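Long-range contacts in endoglucanase family 5 (PDB 6PZ7), which probably hydrolyses internal beta-glucosidic linkages in cellulose and related plant polysaccharides, as a broad-specificity endoglucanase of glycoside hydrolase family 5: residues G52-V56 with H93-I97; W125-N130 with T177-T181; E146-S152 with P193-A197; E278-A282 with F326-T332. Residues are numbered along the deposited sequence.

Overall arrangement
All four contacts join neighbours in one closed eight-stranded beta/alpha barrel, at different levels. Contact 1 is buried in the wall and is the one built from strand-to-strand backbone hydrogen bonds. Contact 3, also buried but on the opposite side of the chain's centre, is loop against loop just past strands 139-142 and 190-193, and mixes polar bonds with proline packing. Contacts 2 and 4 are partly buried helix pairs of the outer shell, with centres about 39 Å apart. Contact 2 is close-packed without hydrogen bonds, whereas contact 4 adds a carboxylate and a cation-pi pair. Contacts 1 and 4 touch, through Phe-53 CE1 and Val-330 CG1 at 4.2 Å.

Contact 1. Residues G52-V56 with H93-I97; sequences GFNTV and HMYAI
Gly-52 closes the helix before it with positive phi in a Schellman motif; Phe-53 is extended, Asn-54 kinks the chain (psi near 6°), and the strand begins at Thr-55. Residues 95-97 run parallel to it, Thr-55 level with Tyr-95 (CA-CA 4.4 Å) and Val-56 with Ala-96 (5.1 Å). Three bonds form the ladder: Tyr-95 N to Asn-54 O 2.9 Å, Val-56 N to Tyr-95 O 2.9 Å, Ile-97 N to Val-56 O 3.0 Å.

Thr-55 and Tyr-95, both m, share one face, with Thr-55 OG1 3.6 Å from Tyr-95 CB; beyond the pair, OG1 bonds to the backbone of Met-16 and the tyrosine hydroxyl to Asp-15. Ile-97 (mt) brings CD1 to 3.9 Å from Thr-55 CG2. On the face of Val-56 and Ala-96, Val-56 is t, and Met-94, mtm, curls so that its CE lies 3.7 Å from Val-56 CG2, next to helices 42-51 and 76-91. Asn-54 (t) turns ND2 to within 3.8 Å of Tyr-95 CD1, and that amide is bound by Asp-15 O. With helix 76-91 between them in sequence, these parallel strands belong to a beta-alpha-beta unit of a TIM barrel.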
loop_
_atom_site.group_PDB
_atom_site.type_symbol
_atom_site.label_atom_id
_atom_site.label_comp_id
_atom_site.label_asym_id
_atom_site.label_seq_id
_atom_site.Cartn_x
_atom_site.Cartn_y
_atom_site.Cartn_z
ATOM N N GLY A 52 11.396 15.035 1.368
ATOM C CA GLY A 52 10.131 15.708 1.108
ATOM C C GLY A 52 8.920 14.793 1.016
ATOM O O GLY A 52 7.834 15.278 0.683
ATOM N N PHE A 53 9.061 13.505 1.263
ATOM C CA PHE A 53 7.895 12.659 1.396
ATOM C C PHE A 53 7.125 13.064 2.637
ATOM O O PHE A 53 7.722 13.539 3.608
ATOM C CB PHE A 53 8.330 11.201 1.527
ATOM C CG PHE A 53 8.926 10.621 0.276
ATOM C CD1 PHE A 53 10.307 10.599 0.106
ATOM C CD2 PHE A 53 8.123 10.096 -0.715
ATOM C CE1 PHE A 53 10.867 10.035 -1.002
ATOM C CE2 PHE A 53 8.666 9.535 -1.870
ATOM C CZ PHE A 53 10.048 9.508 -2.007
ATOM N N ASN A 54 5.795 12.861 2.625
ATOM C CA ASN A 54 4.998 13.078 3.828
ATOM C C ASN A 54 4.256 11.845 4.313
ATOM O O ASN A 54 3.495 11.953 5.289
ATOM C CB ASN A 54 4.023 14.267 3.715
ATOM C CG ASN A 54 3.641 14.836 5.067
ATOM O OD1 ASN A 54 4.495 14.976 5.936
ATOM N ND2 ASN A 54 2.375 15.186 5.240
ATOM N N THR A 55 4.489 10.690 3.707
ATOM C CA THR A 55 3.874 9.423 4.085
ATOM C C THR A 55 4.887 8.301 3.937
ATOM O O THR A 55 5.640 8.263 2.943
ATOM C CB THR A 55 2.687 9.105 3.141
ATOM O OG1 THR A 55 1.685 10.094 3.279
ATOM C CG2 THR A 55 2.046 7.765 3.439
ATOM N N VAL A 56 4.906 7.385 4.898
ATOM C CA VAL A 56 5.583 6.101 4.764
ATOM C C VAL A 56 4.547 5.006 4.913
ATOM O O VAL A 56 3.814 4.971 5.908
ATOM C CB VAL A 56 6.720 5.949 5.794
ATOM C CG1 VAL A 56 7.306 4.565 5.707
ATOM C CG2 VAL A 56 7.776 7.006 5.541
ATOM N N HIS A 93 6.685 13.313 12.019
ATOM C CA HIS A 93 5.536 14.103 11.598
ATOM C C HIS A 93 5.130 13.782 10.158
ATOM O O HIS A 93 4.798 14.672 9.371
ATOM C CB HIS A 93 5.764 15.593 11.852
ATOM C CG HIS A 93 5.872 15.918 13.304
ATOM N ND1 HIS A 93 4.818 15.793 14.178
ATOM C CD2 HIS A 93 6.930 16.310 14.043
ATOM C CE1 HIS A 93 5.213 16.162 15.392
ATOM N NE2 HIS A 93 6.491 16.449 15.334
ATOM N N MET A 94 5.164 12.508 9.794
ATOM C CA MET A 94 4.625 11.985 8.552
ATOM C C MET A 94 3.406 11.119 8.863
ATOM O O MET A 94 3.189 10.677 9.998
ATOM C CB MET A 94 5.669 11.156 7.818
ATOM C CG MET A 94 6.820 12.032 7.310
ATOM S SD MET A 94 8.002 11.178 6.219
ATOM C CE MET A 94 8.806 10.092 7.399
ATOM N N TYR A 95 2.603 10.881 7.832
ATOM C CA TYR A 95 1.592 9.831 7.872
ATOM C C TYR A 95 2.261 8.477 7.783
ATOM O O TYR A 95 3.239 8.307 7.048
ATOM C CB TYR A 95 0.594 9.981 6.696
ATOM C CG TYR A 95 -0.344 11.138 6.877
ATOM C CD1 TYR A 95 0.010 12.430 6.475
ATOM C CD2 TYR A 95 -1.587 10.960 7.454
ATOM C CE1 TYR A 95 -0.850 13.496 6.661
ATOM C CE2 TYR A 95 -2.455 12.025 7.658
ATOM C CZ TYR A 95 -2.068 13.294 7.285
ATOM O OH TYR A 95 -2.963 14.329 7.515
ATOM N N ALA A 96 1.730 7.508 8.539
ATOM C CA ALA A 96 2.145 6.117 8.487
ATOM C C ALA A 96 0.937 5.298 8.047
ATOM O O ALA A 96 -0.157 5.468 8.605
ATOM C CB ALA A 96 2.626 5.628 9.858
ATOM N N ILE A 97 1.112 4.403 7.072
ATOM C CA ILE A 97 0.089 3.428 6.677
ATOM C C ILE A 97 0.530 2.072 7.189
ATOM O O ILE A 97 1.615 1.599 6.831
ATOM C CB ILE A 97 -0.126 3.388 5.146
ATOM C CG1 ILE A 97 -0.558 4.731 4.573
ATOM C CG2 ILE A 97 -1.168 2.285 4.817
ATOM C CD1 ILE A 97 -0.381 4.786 3.054
#

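Contact 2. Residues W125-N130 with T177-T181; sequences WGQIAN and TIRST
Two outer helices lie side by side here, through residues 125-130 of helix 111-132 and residues 177-181, on the C-terminal part of helix 161-180. The CA pairs Gly-126 with Thr-177 (5.8 Å), Ala-129 with Ile-178 (5.5 Å) and Asn-130 with Thr-181 (6.0 Å) set the register, and no hydrogen bond crosses.

Trp-125 comes first, its chi1 off the wells at -97° and chi2 at 111°. Ile-178, mt, reaches under the indole: its CD1 sits over the face of the six-membered ring, 4.1 Å from the centroid and 16° off the normal, a CH-pi contact, and its CG1 is 3.8 Å from Trp-125 CE3. The indole NE1 bonds to Thr-143 O.

Thr-177 (m) rests its CG2 on the bare backbone of Gly-126, 3.3 Å from Gly-126 N. One turn on, Ala-129 CB lies 4.0 Å from Ile-178 CA and 3.7 Å from Thr-181 OG1. Thr-181 is p, which folds OG1 back to Ile-178 O at 2.7 Å; Asn-185 ND2 binds both this hydroxyl and Ala-129 O. Last comes the exposed Asn-130, its N 4.3 Å from Thr-181 CG2.

Ala-129 and Ile-178 both rest on Phe-141 of strand 139-142, so the contact is a close pairing of consecutive outer helices over the wall of a TIM barrel.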
loop_
_atom_site.group_PDB
_atom_site.type_symbol
_atom_site.label_atom_id
_atom_site.label_comp_id
_atom_site.label_asym_id
_atom_site.label_seq_id
_atom_site.Cartn_x
_atom_site.Cartn_y
_atom_site.Cartn_z
ATOM N N TRP A 125 -7.032 -8.417 13.328
ATOM C CA TRP A 125 -7.228 -6.966 13.337
ATOM C C TRP A 125 -7.636 -6.456 14.713
ATOM O O TRP A 125 -7.300 -5.323 15.080
ATOM C CB TRP A 125 -8.201 -6.473 12.256
ATOM C CG TRP A 125 -7.509 -5.980 11.023
ATOM C CD1 TRP A 125 -7.495 -6.528 9.786
ATOM C CD2 TRP A 125 -6.630 -4.855 10.962
ATOM N NE1 TRP A 125 -6.709 -5.812 8.939
ATOM C CE2 TRP A 125 -6.138 -4.784 9.650
ATOM C CE3 TRP A 125 -6.196 -3.895 11.900
ATOM C CZ2 TRP A 125 -5.223 -3.803 9.259
ATOM C CZ3 TRP A 125 -5.327 -2.917 11.491
ATOM C CH2 TRP A 125 -4.837 -2.881 10.185
ATOM N N GLY A 126 -8.335 -7.245 15.536
ATOM C CA GLY A 126 -8.660 -6.769 16.877
ATOM C C GLY A 126 -7.410 -6.487 17.684
ATOM O O GLY A 126 -7.300 -5.476 18.380
ATOM N N GLN A 127 -6.412 -7.370 17.580
ATOM C CA GLN A 127 -5.161 -7.164 18.297
ATOM C C GLN A 127 -4.340 -6.004 17.720
ATOM O O GLN A 127 -3.763 -5.215 18.461
ATOM C CB GLN A 127 -4.342 -8.458 18.287
ATOM C CG GLN A 127 -4.921 -9.561 19.142
ATOM C CD GLN A 127 -4.234 -10.867 18.865
ATOM O OE1 GLN A 127 -3.190 -11.148 19.464
ATOM N NE2 GLN A 127 -4.751 -11.611 17.918
ATOM N N ILE A 128 -4.224 -5.913 16.395
ATOM C CA ILE A 128 -3.472 -4.809 15.792
ATOM C C ILE A 128 -4.122 -3.483 16.167
ATOM O O ILE A 128 -3.476 -2.547 16.642
ATOM C CB ILE A 128 -3.389 -4.955 14.261
ATOM C CG1 ILE A 128 -2.735 -6.256 13.800
ATOM C CG2 ILE A 128 -2.636 -3.732 13.630
ATOM C CD1 ILE A 128 -2.982 -6.558 12.317
ATOM N N ALA A 129 -5.431 -3.402 15.976
ATOM C CA ALA A 129 -6.150 -2.166 16.254
ATOM C C ALA A 129 -6.038 -1.786 17.720
ATOM O O ALA A 129 -5.808 -0.608 18.049
ATOM C CB ALA A 129 -7.604 -2.306 15.818
ATOM N N ASN A 130 -6.167 -2.755 18.629
ATOM C CA ASN A 130 -6.043 -2.447 20.049
ATOM C C ASN A 130 -4.677 -1.856 20.374
ATOM O O ASN A 130 -4.579 -0.871 21.122
ATOM C CB ASN A 130 -6.325 -3.720 20.857
ATOM C CG ASN A 130 -6.116 -3.541 22.349
ATOM O OD1 ASN A 130 -5.183 -4.095 22.940
ATOM N ND2 ASN A 130 -6.959 -2.752 22.955
ATOM N N THR A 177 -14.188 -4.360 12.969
ATOM C CA THR A 177 -13.307 -4.773 14.064
ATOM C C THR A 177 -12.449 -3.608 14.542
ATOM O O THR A 177 -12.317 -3.370 15.744
ATOM C CB THR A 177 -12.426 -5.928 13.618
ATOM O OG1 THR A 177 -13.233 -7.056 13.260
ATOM C CG2 THR A 177 -11.438 -6.363 14.668
ATOM N N ILE A 178 -11.859 -2.863 13.610
ATOM C CA ILE A 178 -11.084 -1.680 13.972
ATOM C C ILE A 178 -11.945 -0.731 14.781
ATOM O O ILE A 178 -11.552 -0.249 15.863
ATOM C CB ILE A 178 -10.526 -1.016 12.697
ATOM C CG1 ILE A 178 -9.411 -1.876 12.082
ATOM C CG2 ILE A 178 -10.056 0.401 13.014
ATOM C CD1 ILE A 178 -9.139 -1.603 10.631
ATOM N N ARG A 179 -13.093 -0.354 14.238
ATOM C CA ARG A 179 -13.906 0.672 14.894
ATOM C C ARG A 179 -14.391 0.221 16.270
ATOM O O ARG A 179 -14.504 1.049 17.182
ATOM C CB ARG A 179 -15.077 1.050 13.998
ATOM C CG ARG A 179 -14.668 1.671 12.647
ATOM C CD ARG A 179 -14.964 3.141 12.569
ATOM N NE ARG A 179 -14.644 3.706 11.275
ATOM C CZ ARG A 179 -13.494 4.314 10.959
ATOM N NH1 ARG A 179 -12.523 4.428 11.858
ATOM N NH2 ARG A 179 -13.292 4.782 9.740
ATOM N N SER A 180 -14.624 -1.082 16.445
ATOM C CA SER A 180 -15.140 -1.628 17.693
ATOM C C SER A 180 -14.172 -1.447 18.843
ATOM O O SER A 180 -14.586 -1.506 20.010
ATOM C CB SER A 180 -15.436 -3.118 17.518
ATOM O OG SER A 180 -14.248 -3.895 17.563
ATOM N N THR A 181 -12.897 -1.264 18.558
ATOM C CA THR A 181 -11.904 -1.103 19.621
ATOM C C THR A 181 -11.877 0.298 20.232
ATOM O O THR A 181 -11.235 0.487 21.294
ATOM C CB THR A 181 -10.507 -1.499 19.132
ATOM O OG1 THR A 181 -10.072 -0.623 18.070
ATOM C CG2 THR A 181 -10.470 -2.922 18.651
#

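Contact 3. Residues E146-S152 with P193-A197; sequences EPRIVGS and PTYAA. With EDO (1,2-ethanediol), chain C; EDO (1,2-ethanediol), chain D.
Glu-146 and Pro-147 belong to the Asn-Glu-Pro signature of family 5 glycoside hydrolases, at the C-terminal mouth of the barrel, where substrate binds in this family. Residues 146-152 follow strand 139-142, and residues 193-197 lead out of strand 190-193; the two come closest at Glu-146 and Ala-196 (CA-CA 3.7 Å).

Ala-196 and Ala-197 both take positive phi, and Ala-196 N donates to Pro-147 O at 2.8 Å. That carbonyl also lies over one face of the Tyr-195 ring. Pro-147 CD packs on Pro-193 CG at 3.7 Å. Tyr-195, chi1 t, swings its hydroxyl across to accept from Ile-149 N at 3.0 Å, almost linearly, with Arg-148 CB 3.4 Å from the same OH.

In relatives the glutamate of this signature is the general acid/base, and Glu-146 probably has that role. Here its OE1 and OE2 (rotamer mt) accept from O1 and O2 of one ethanediol (chain C), each at 2.6 Å, and OE2 is also bonded to His-221. A second ethanediol (chain D) donates O2 to Ala-196 O at 2.6 Å; both probably come from the crystallisation liquor.

Arg-148 (p) folds NH1 back to Glu-146 O at 2.9 Å and forms a salt bridge to Glu-155. Beyond it, a type II turn spans Ile-149 to Ser-152, with Gly-151 at positive phi; Ser-152 N (3.1 Å) and OG (2.9 Å) both bond to Ile-149 O.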
loop_
_atom_site.group_PDB
_atom_site.type_symbol
_atom_site.label_atom_id
_atom_site.label_comp_id
_atom_site.label_asym_id
_atom_site.label_seq_id
_atom_site.Cartn_x
_atom_site.Cartn_y
_atom_site.Cartn_z
ATOM N N GLU A 146 -3.145 -7.004 -1.263
ATOM C CA GLU A 146 -3.595 -7.428 -2.585
ATOM C C GLU A 146 -4.377 -8.730 -2.432
ATOM O O GLU A 146 -3.929 -9.820 -2.834
ATOM C CB GLU A 146 -2.401 -7.613 -3.508
ATOM C CG GLU A 146 -1.731 -6.273 -3.823
ATOM C CD GLU A 146 -0.580 -6.346 -4.764
ATOM O OE1 GLU A 146 -0.179 -7.466 -5.172
ATOM O OE2 GLU A 146 0.011 -5.283 -5.109
ATOM N N PRO A 147 -5.521 -8.677 -1.762
ATOM C CA PRO A 147 -6.235 -9.921 -1.442
ATOM C C PRO A 147 -6.701 -10.587 -2.725
ATOM O O PRO A 147 -7.289 -9.954 -3.599
ATOM C CB PRO A 147 -7.420 -9.441 -0.590
ATOM C CG PRO A 147 -7.665 -8.001 -1.019
ATOM C CD PRO A 147 -6.240 -7.470 -1.285
ATOM N N ARG A 148 -6.466 -11.885 -2.837
ATOM C CA ARG A 148 -6.641 -12.579 -4.104
ATOM C C ARG A 148 -6.485 -14.072 -3.894
ATOM O O ARG A 148 -6.126 -14.529 -2.800
ATOM C CB ARG A 148 -5.613 -12.077 -5.111
ATOM C CG ARG A 148 -4.173 -12.497 -4.791
ATOM C CD ARG A 148 -3.158 -11.693 -5.584
ATOM N NE ARG A 148 -1.800 -12.188 -5.435
ATOM C CZ ARG A 148 -1.022 -11.929 -4.412
ATOM N NH1 ARG A 148 -1.388 -11.146 -3.432
ATOM N NH2 ARG A 148 0.191 -12.495 -4.366
ATOM N N ILE A 149 -6.749 -14.823 -4.961
ATOM C CA ILE A 149 -6.543 -16.273 -5.002
ATOM C C ILE A 149 -5.274 -16.552 -5.798
ATOM O O ILE A 149 -5.255 -16.451 -7.034
ATOM C CB ILE A 149 -7.757 -17.013 -5.580
ATOM C CG1 ILE A 149 -9.016 -16.677 -4.775
ATOM C CG2 ILE A 149 -7.475 -18.529 -5.620
ATOM C CD1 ILE A 149 -9.009 -17.126 -3.389
ATOM N N VAL A 150 -4.186 -16.841 -5.093
ATOM C CA VAL A 150 -2.916 -17.067 -5.752
ATOM C C VAL A 150 -3.019 -18.324 -6.614
ATOM O O VAL A 150 -3.506 -19.381 -6.176
ATOM C CB VAL A 150 -1.788 -17.193 -4.724
ATOM C CG1 VAL A 150 -0.473 -17.530 -5.413
ATOM C CG2 VAL A 150 -1.665 -15.909 -3.910
ATOM N N GLY A 151 -2.559 -18.220 -7.860
ATOM C CA GLY A 151 -2.639 -19.310 -8.801
ATOM C C GLY A 151 -3.920 -19.378 -9.588
ATOM O O GLY A 151 -4.012 -20.209 -10.503
ATOM N N SER A 152 -4.897 -18.532 -9.303
ATOM C CA SER A 152 -6.076 -18.609 -10.130
ATOM C C SER A 152 -5.851 -17.879 -11.452
ATOM O O SER A 152 -5.005 -16.979 -11.572
ATOM C CB SER A 152 -7.258 -18.018 -9.409
ATOM O OG SER A 152 -7.065 -16.650 -9.265
ATOM N N PRO A 193 -8.681 -2.131 -0.201
ATOM C CA PRO A 193 -8.422 -2.385 -1.622
ATOM C C PRO A 193 -9.568 -3.108 -2.316
ATOM O O PRO A 193 -10.391 -3.782 -1.688
ATOM C CB PRO A 193 -7.192 -3.315 -1.575
ATOM C CG PRO A 193 -7.464 -4.160 -0.328
ATOM C CD PRO A 193 -8.083 -3.187 0.664
ATOM N N THR A 194 -9.565 -2.988 -3.652
ATOM C CA THR A 194 -10.223 -3.904 -4.570
ATOM C C THR A 194 -9.510 -5.269 -4.504
ATOM O O THR A 194 -8.444 -5.428 -3.893
ATOM C CB THR A 194 -10.120 -3.335 -5.977
ATOM O OG1 THR A 194 -8.728 -3.141 -6.229
ATOM C CG2 THR A 194 -10.872 -2.024 -6.162
ATOM N N TYR A 195 -10.059 -6.242 -5.231
ATOM C CA TYR A 195 -9.389 -7.526 -5.464
ATOM C C TYR A 195 -7.995 -7.234 -6.008
ATOM O O TYR A 195 -7.844 -6.539 -7.008
ATOM C CB TYR A 195 -10.186 -8.347 -6.499
ATOM C CG TYR A 195 -9.561 -9.711 -6.754
ATOM C CD1 TYR A 195 -8.486 -9.865 -7.594
ATOM C CD2 TYR A 195 -10.068 -10.853 -6.136
ATOM C CE1 TYR A 195 -7.890 -11.098 -7.812
ATOM C CE2 TYR A 195 -9.474 -12.097 -6.347
ATOM C CZ TYR A 195 -8.404 -12.216 -7.193
ATOM O OH TYR A 195 -7.791 -13.441 -7.408
ATOM N N ALA A 196 -6.974 -7.771 -5.328
ATOM C CA ALA A 196 -5.558 -7.615 -5.673
ATOM C C ALA A 196 -5.090 -6.159 -5.712
ATOM O O ALA A 196 -4.044 -5.886 -6.292
ATOM C CB ALA A 196 -5.190 -8.350 -6.953
ATOM N N ALA A 197 -5.848 -5.231 -5.152
ATOM C CA ALA A 197 -5.622 -3.799 -5.334
ATOM C C ALA A 197 -5.615 -3.422 -6.808
ATOM O O ALA A 197 -4.999 -2.451 -7.228
ATOM C CB ALA A 197 -4.393 -3.277 -4.578
HETATM C C1 EDO C . 2.610 -7.076 -7.398
HETATM O O1 EDO C . 2.300 -7.563 -6.081
HETATM C C2 EDO C . 2.578 -5.560 -7.441
HETATM O O2 EDO C . 1.230 -5.088 -7.405
HETATM C C1 EDO D . -1.046 -5.310 -9.360
HETATM O O1 EDO D . -0.057 -4.298 -9.391
HETATM C C2 EDO D . -2.314 -4.714 -8.751
HETATM O O2 EDO D . -3.236 -5.786 -8.807
HETATM O O HOH W 1 -10.037 -15.215 -8.310
#

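Contact 4. Residues E278-A282 with F326-T332; sequences ESSRA and FPKLVRT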
loop_
_atom_site.group_PDB
_atom_site.type_symbol
_atom_site.label_atom_id
_atom_site.label_comp_id
_atom_site.label_asym_id
_atom_site.label_seq_id
_atom_site.Cartn_x
_atom_site.Cartn_y
_atom_site.Cartn_z
ATOM N N GLU A 278 17.488 5.902 -15.768
ATOM C CA GLU A 278 16.951 6.838 -14.773
ATOM C C GLU A 278 16.154 7.961 -15.417
ATOM O O GLU A 278 15.124 8.379 -14.867
ATOM C CB GLU A 278 18.064 7.425 -13.879
ATOM C CG GLU A 278 17.453 8.328 -12.766
ATOM C CD GLU A 278 18.472 8.925 -11.849
ATOM O OE1 GLU A 278 19.695 8.776 -12.105
ATOM O OE2 GLU A 278 18.069 9.552 -10.872
ATOM N N SER A 279 16.596 8.475 -16.569
ATOM C CA SER A 279 15.894 9.592 -17.190
ATOM C C SER A 279 14.464 9.216 -17.553
ATOM O O SER A 279 13.527 9.989 -17.329
ATOM C CB SER A 279 16.653 10.027 -18.440
ATOM O OG SER A 279 17.970 10.388 -18.108
ATOM N N SER A 280 14.287 8.056 -18.173
ATOM C CA SER A 280 12.933 7.604 -18.500
ATOM C C SER A 280 12.107 7.371 -17.246
ATOM O O SER A 280 10.909 7.675 -17.213
ATOM C CB SER A 280 12.991 6.304 -19.315
ATOM O OG SER A 280 13.340 6.547 -20.678
ATOM N N ARG A 281 12.713 6.745 -16.247
ATOM C CA ARG A 281 11.990 6.498 -15.006
ATOM C C ARG A 281 11.551 7.797 -14.354
ATOM O O ARG A 281 10.439 7.883 -13.824
ATOM C CB ARG A 281 12.876 5.705 -14.035
ATOM C CG ARG A 281 13.246 4.298 -14.513
ATOM C CD ARG A 281 14.276 3.637 -13.619
ATOM N NE ARG A 281 13.703 3.254 -12.327
ATOM C CZ ARG A 281 14.418 2.954 -11.251
ATOM N NH1 ARG A 281 15.741 3.097 -11.257
ATOM N NH2 ARG A 281 13.804 2.530 -10.149
ATOM N N ALA A 282 12.408 8.826 -14.390
ATOM C CA ALA A 282 12.066 10.142 -13.852
ATOM C C ALA A 282 10.990 10.824 -14.678
ATOM O O ALA A 282 10.099 11.458 -14.122
ATOM C CB ALA A 282 13.327 11.007 -13.752
ATOM N N PHE A 326 19.268 7.168 -7.098
ATOM C CA PHE A 326 18.725 7.735 -8.333
ATOM C C PHE A 326 18.229 9.137 -7.992
ATOM O O PHE A 326 17.033 9.342 -7.752
ATOM C CB PHE A 326 17.624 6.849 -8.922
ATOM C CG PHE A 326 18.082 5.451 -9.215
ATOM C CD1 PHE A 326 18.920 5.180 -10.281
ATOM C CD2 PHE A 326 17.717 4.434 -8.382
ATOM C CE1 PHE A 326 19.367 3.858 -10.483
ATOM C CE2 PHE A 326 18.152 3.145 -8.622
ATOM C CZ PHE A 326 18.942 2.871 -9.643
ATOM N N PRO A 327 19.127 10.113 -7.892
ATOM C CA PRO A 327 18.740 11.426 -7.338
ATOM C C PRO A 327 17.784 12.188 -8.216
ATOM O O PRO A 327 16.944 12.933 -7.691
ATOM C CB PRO A 327 20.095 12.148 -7.168
ATOM C CG PRO A 327 21.016 11.457 -8.149
ATOM C CD PRO A 327 20.577 10.022 -8.137
ATOM N N LYS A 328 17.861 12.050 -9.527
ATOM C CA LYS A 328 16.912 12.753 -10.392
ATOM C C LYS A 328 15.514 12.174 -10.224
ATOM O O LYS A 328 14.523 12.909 -10.119
ATOM C CB LYS A 328 17.378 12.616 -11.823
ATOM C CG LYS A 328 16.483 13.187 -12.896
ATOM C CD LYS A 328 17.029 12.810 -14.272
ATOM C CE LYS A 328 16.167 13.353 -15.385
ATOM N NZ LYS A 328 16.931 13.353 -16.711
ATOM N N LEU A 329 15.429 10.854 -10.113
ATOM C CA LEU A 329 14.165 10.165 -9.931
ATOM C C LEU A 329 13.530 10.542 -8.607
ATOM O O LEU A 329 12.339 10.840 -8.548
ATOM C CB LEU A 329 14.414 8.657 -10.057
ATOM C CG LEU A 329 13.272 7.730 -9.758
ATOM C CD1 LEU A 329 12.008 8.026 -10.580
ATOM C CD2 LEU A 329 13.685 6.311 -9.945
ATOM N N VAL A 330 14.296 10.522 -7.513
ATOM C CA VAL A 330 13.686 10.865 -6.237
ATOM C C VAL A 330 13.112 12.273 -6.299
ATOM O O VAL A 330 11.999 12.532 -5.820
ATOM C CB VAL A 330 14.681 10.688 -5.072
ATOM C CG1 VAL A 330 13.942 10.917 -3.719
ATOM C CG2 VAL A 330 15.318 9.317 -5.065
ATOM N N ARG A 331 13.874 13.206 -6.877
ATOM C CA ARG A 331 13.408 14.588 -6.932
ATOM C C ARG A 331 12.109 14.710 -7.733
ATOM O O ARG A 331 11.216 15.486 -7.347
ATOM C CB ARG A 331 14.508 15.498 -7.478
ATOM C CG ARG A 331 14.227 16.987 -7.341
ATOM C CD ARG A 331 14.228 17.433 -5.889
ATOM N NE ARG A 331 13.955 18.858 -5.814
ATOM C CZ ARG A 331 13.973 19.564 -4.693
ATOM N NH1 ARG A 331 14.246 18.979 -3.541
ATOM N NH2 ARG A 331 13.720 20.859 -4.744
ATOM N N THR A 332 11.961 13.984 -8.846
ATOM C CA THR A 332 10.698 14.009 -9.593
ATOM C C THR A 332 9.534 13.430 -8.799
ATOM O O THR A 332 8.363 13.795 -9.038
ATOM C CB THR A 332 10.776 13.324 -10.967
ATOM O OG1 THR A 332 11.060 11.922 -10.881
ATOM C CG2 THR A 332 11.879 13.969 -11.800
#
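Phe-326 stands at the N-cap position of helix 327-334, and its m rotamer lays the ring against the neighbouring helix, 278-294. Arg-281 sets the edge of its guanidinium over one face of the ring, NH1 3.6 Å from Phe-326 CE2 and CZ 4.7 Å from the Phe-326 centroid, a cation-pi pair; the guanidinium is also bound by the backbone of Ser-272. With no polar atom in its side chain, Phe-326 cannot cap the helix itself, and Glu-278 OE2 meets the first-turn amides instead. Pro-327 has no amide hydrogen to offer. At Lys-328 the backbone N makes a weak bond to Glu-278 OE2 (2.8 Å, bent to 121°), and Leu-329 N makes the good one, 3.0 Å at 160°. Fully extended, tt, Glu-278 thus places its negative charge at the positive end of the other helix's dipole.

The two helices are the last consecutive pair in the outer shell of the TIM barrel, and over these short segments they run parallel, 3° apart with axes 8.6 Å from each other. The extended Lys-328 side chain crosses the outer edge of the gap, CG 3.9 Å from Ala-282 CB and NZ weakly bonded to Ser-279 OG at 3.4 Å. Leu-329 fills the inner side, its CD2 over the guanidinium, 3.7 Å from Arg-281 CZ. At Thr-332, p, OG1 returns to Leu-329 O at 2.9 Å and sits 3.8 Å from Ala-282 CB.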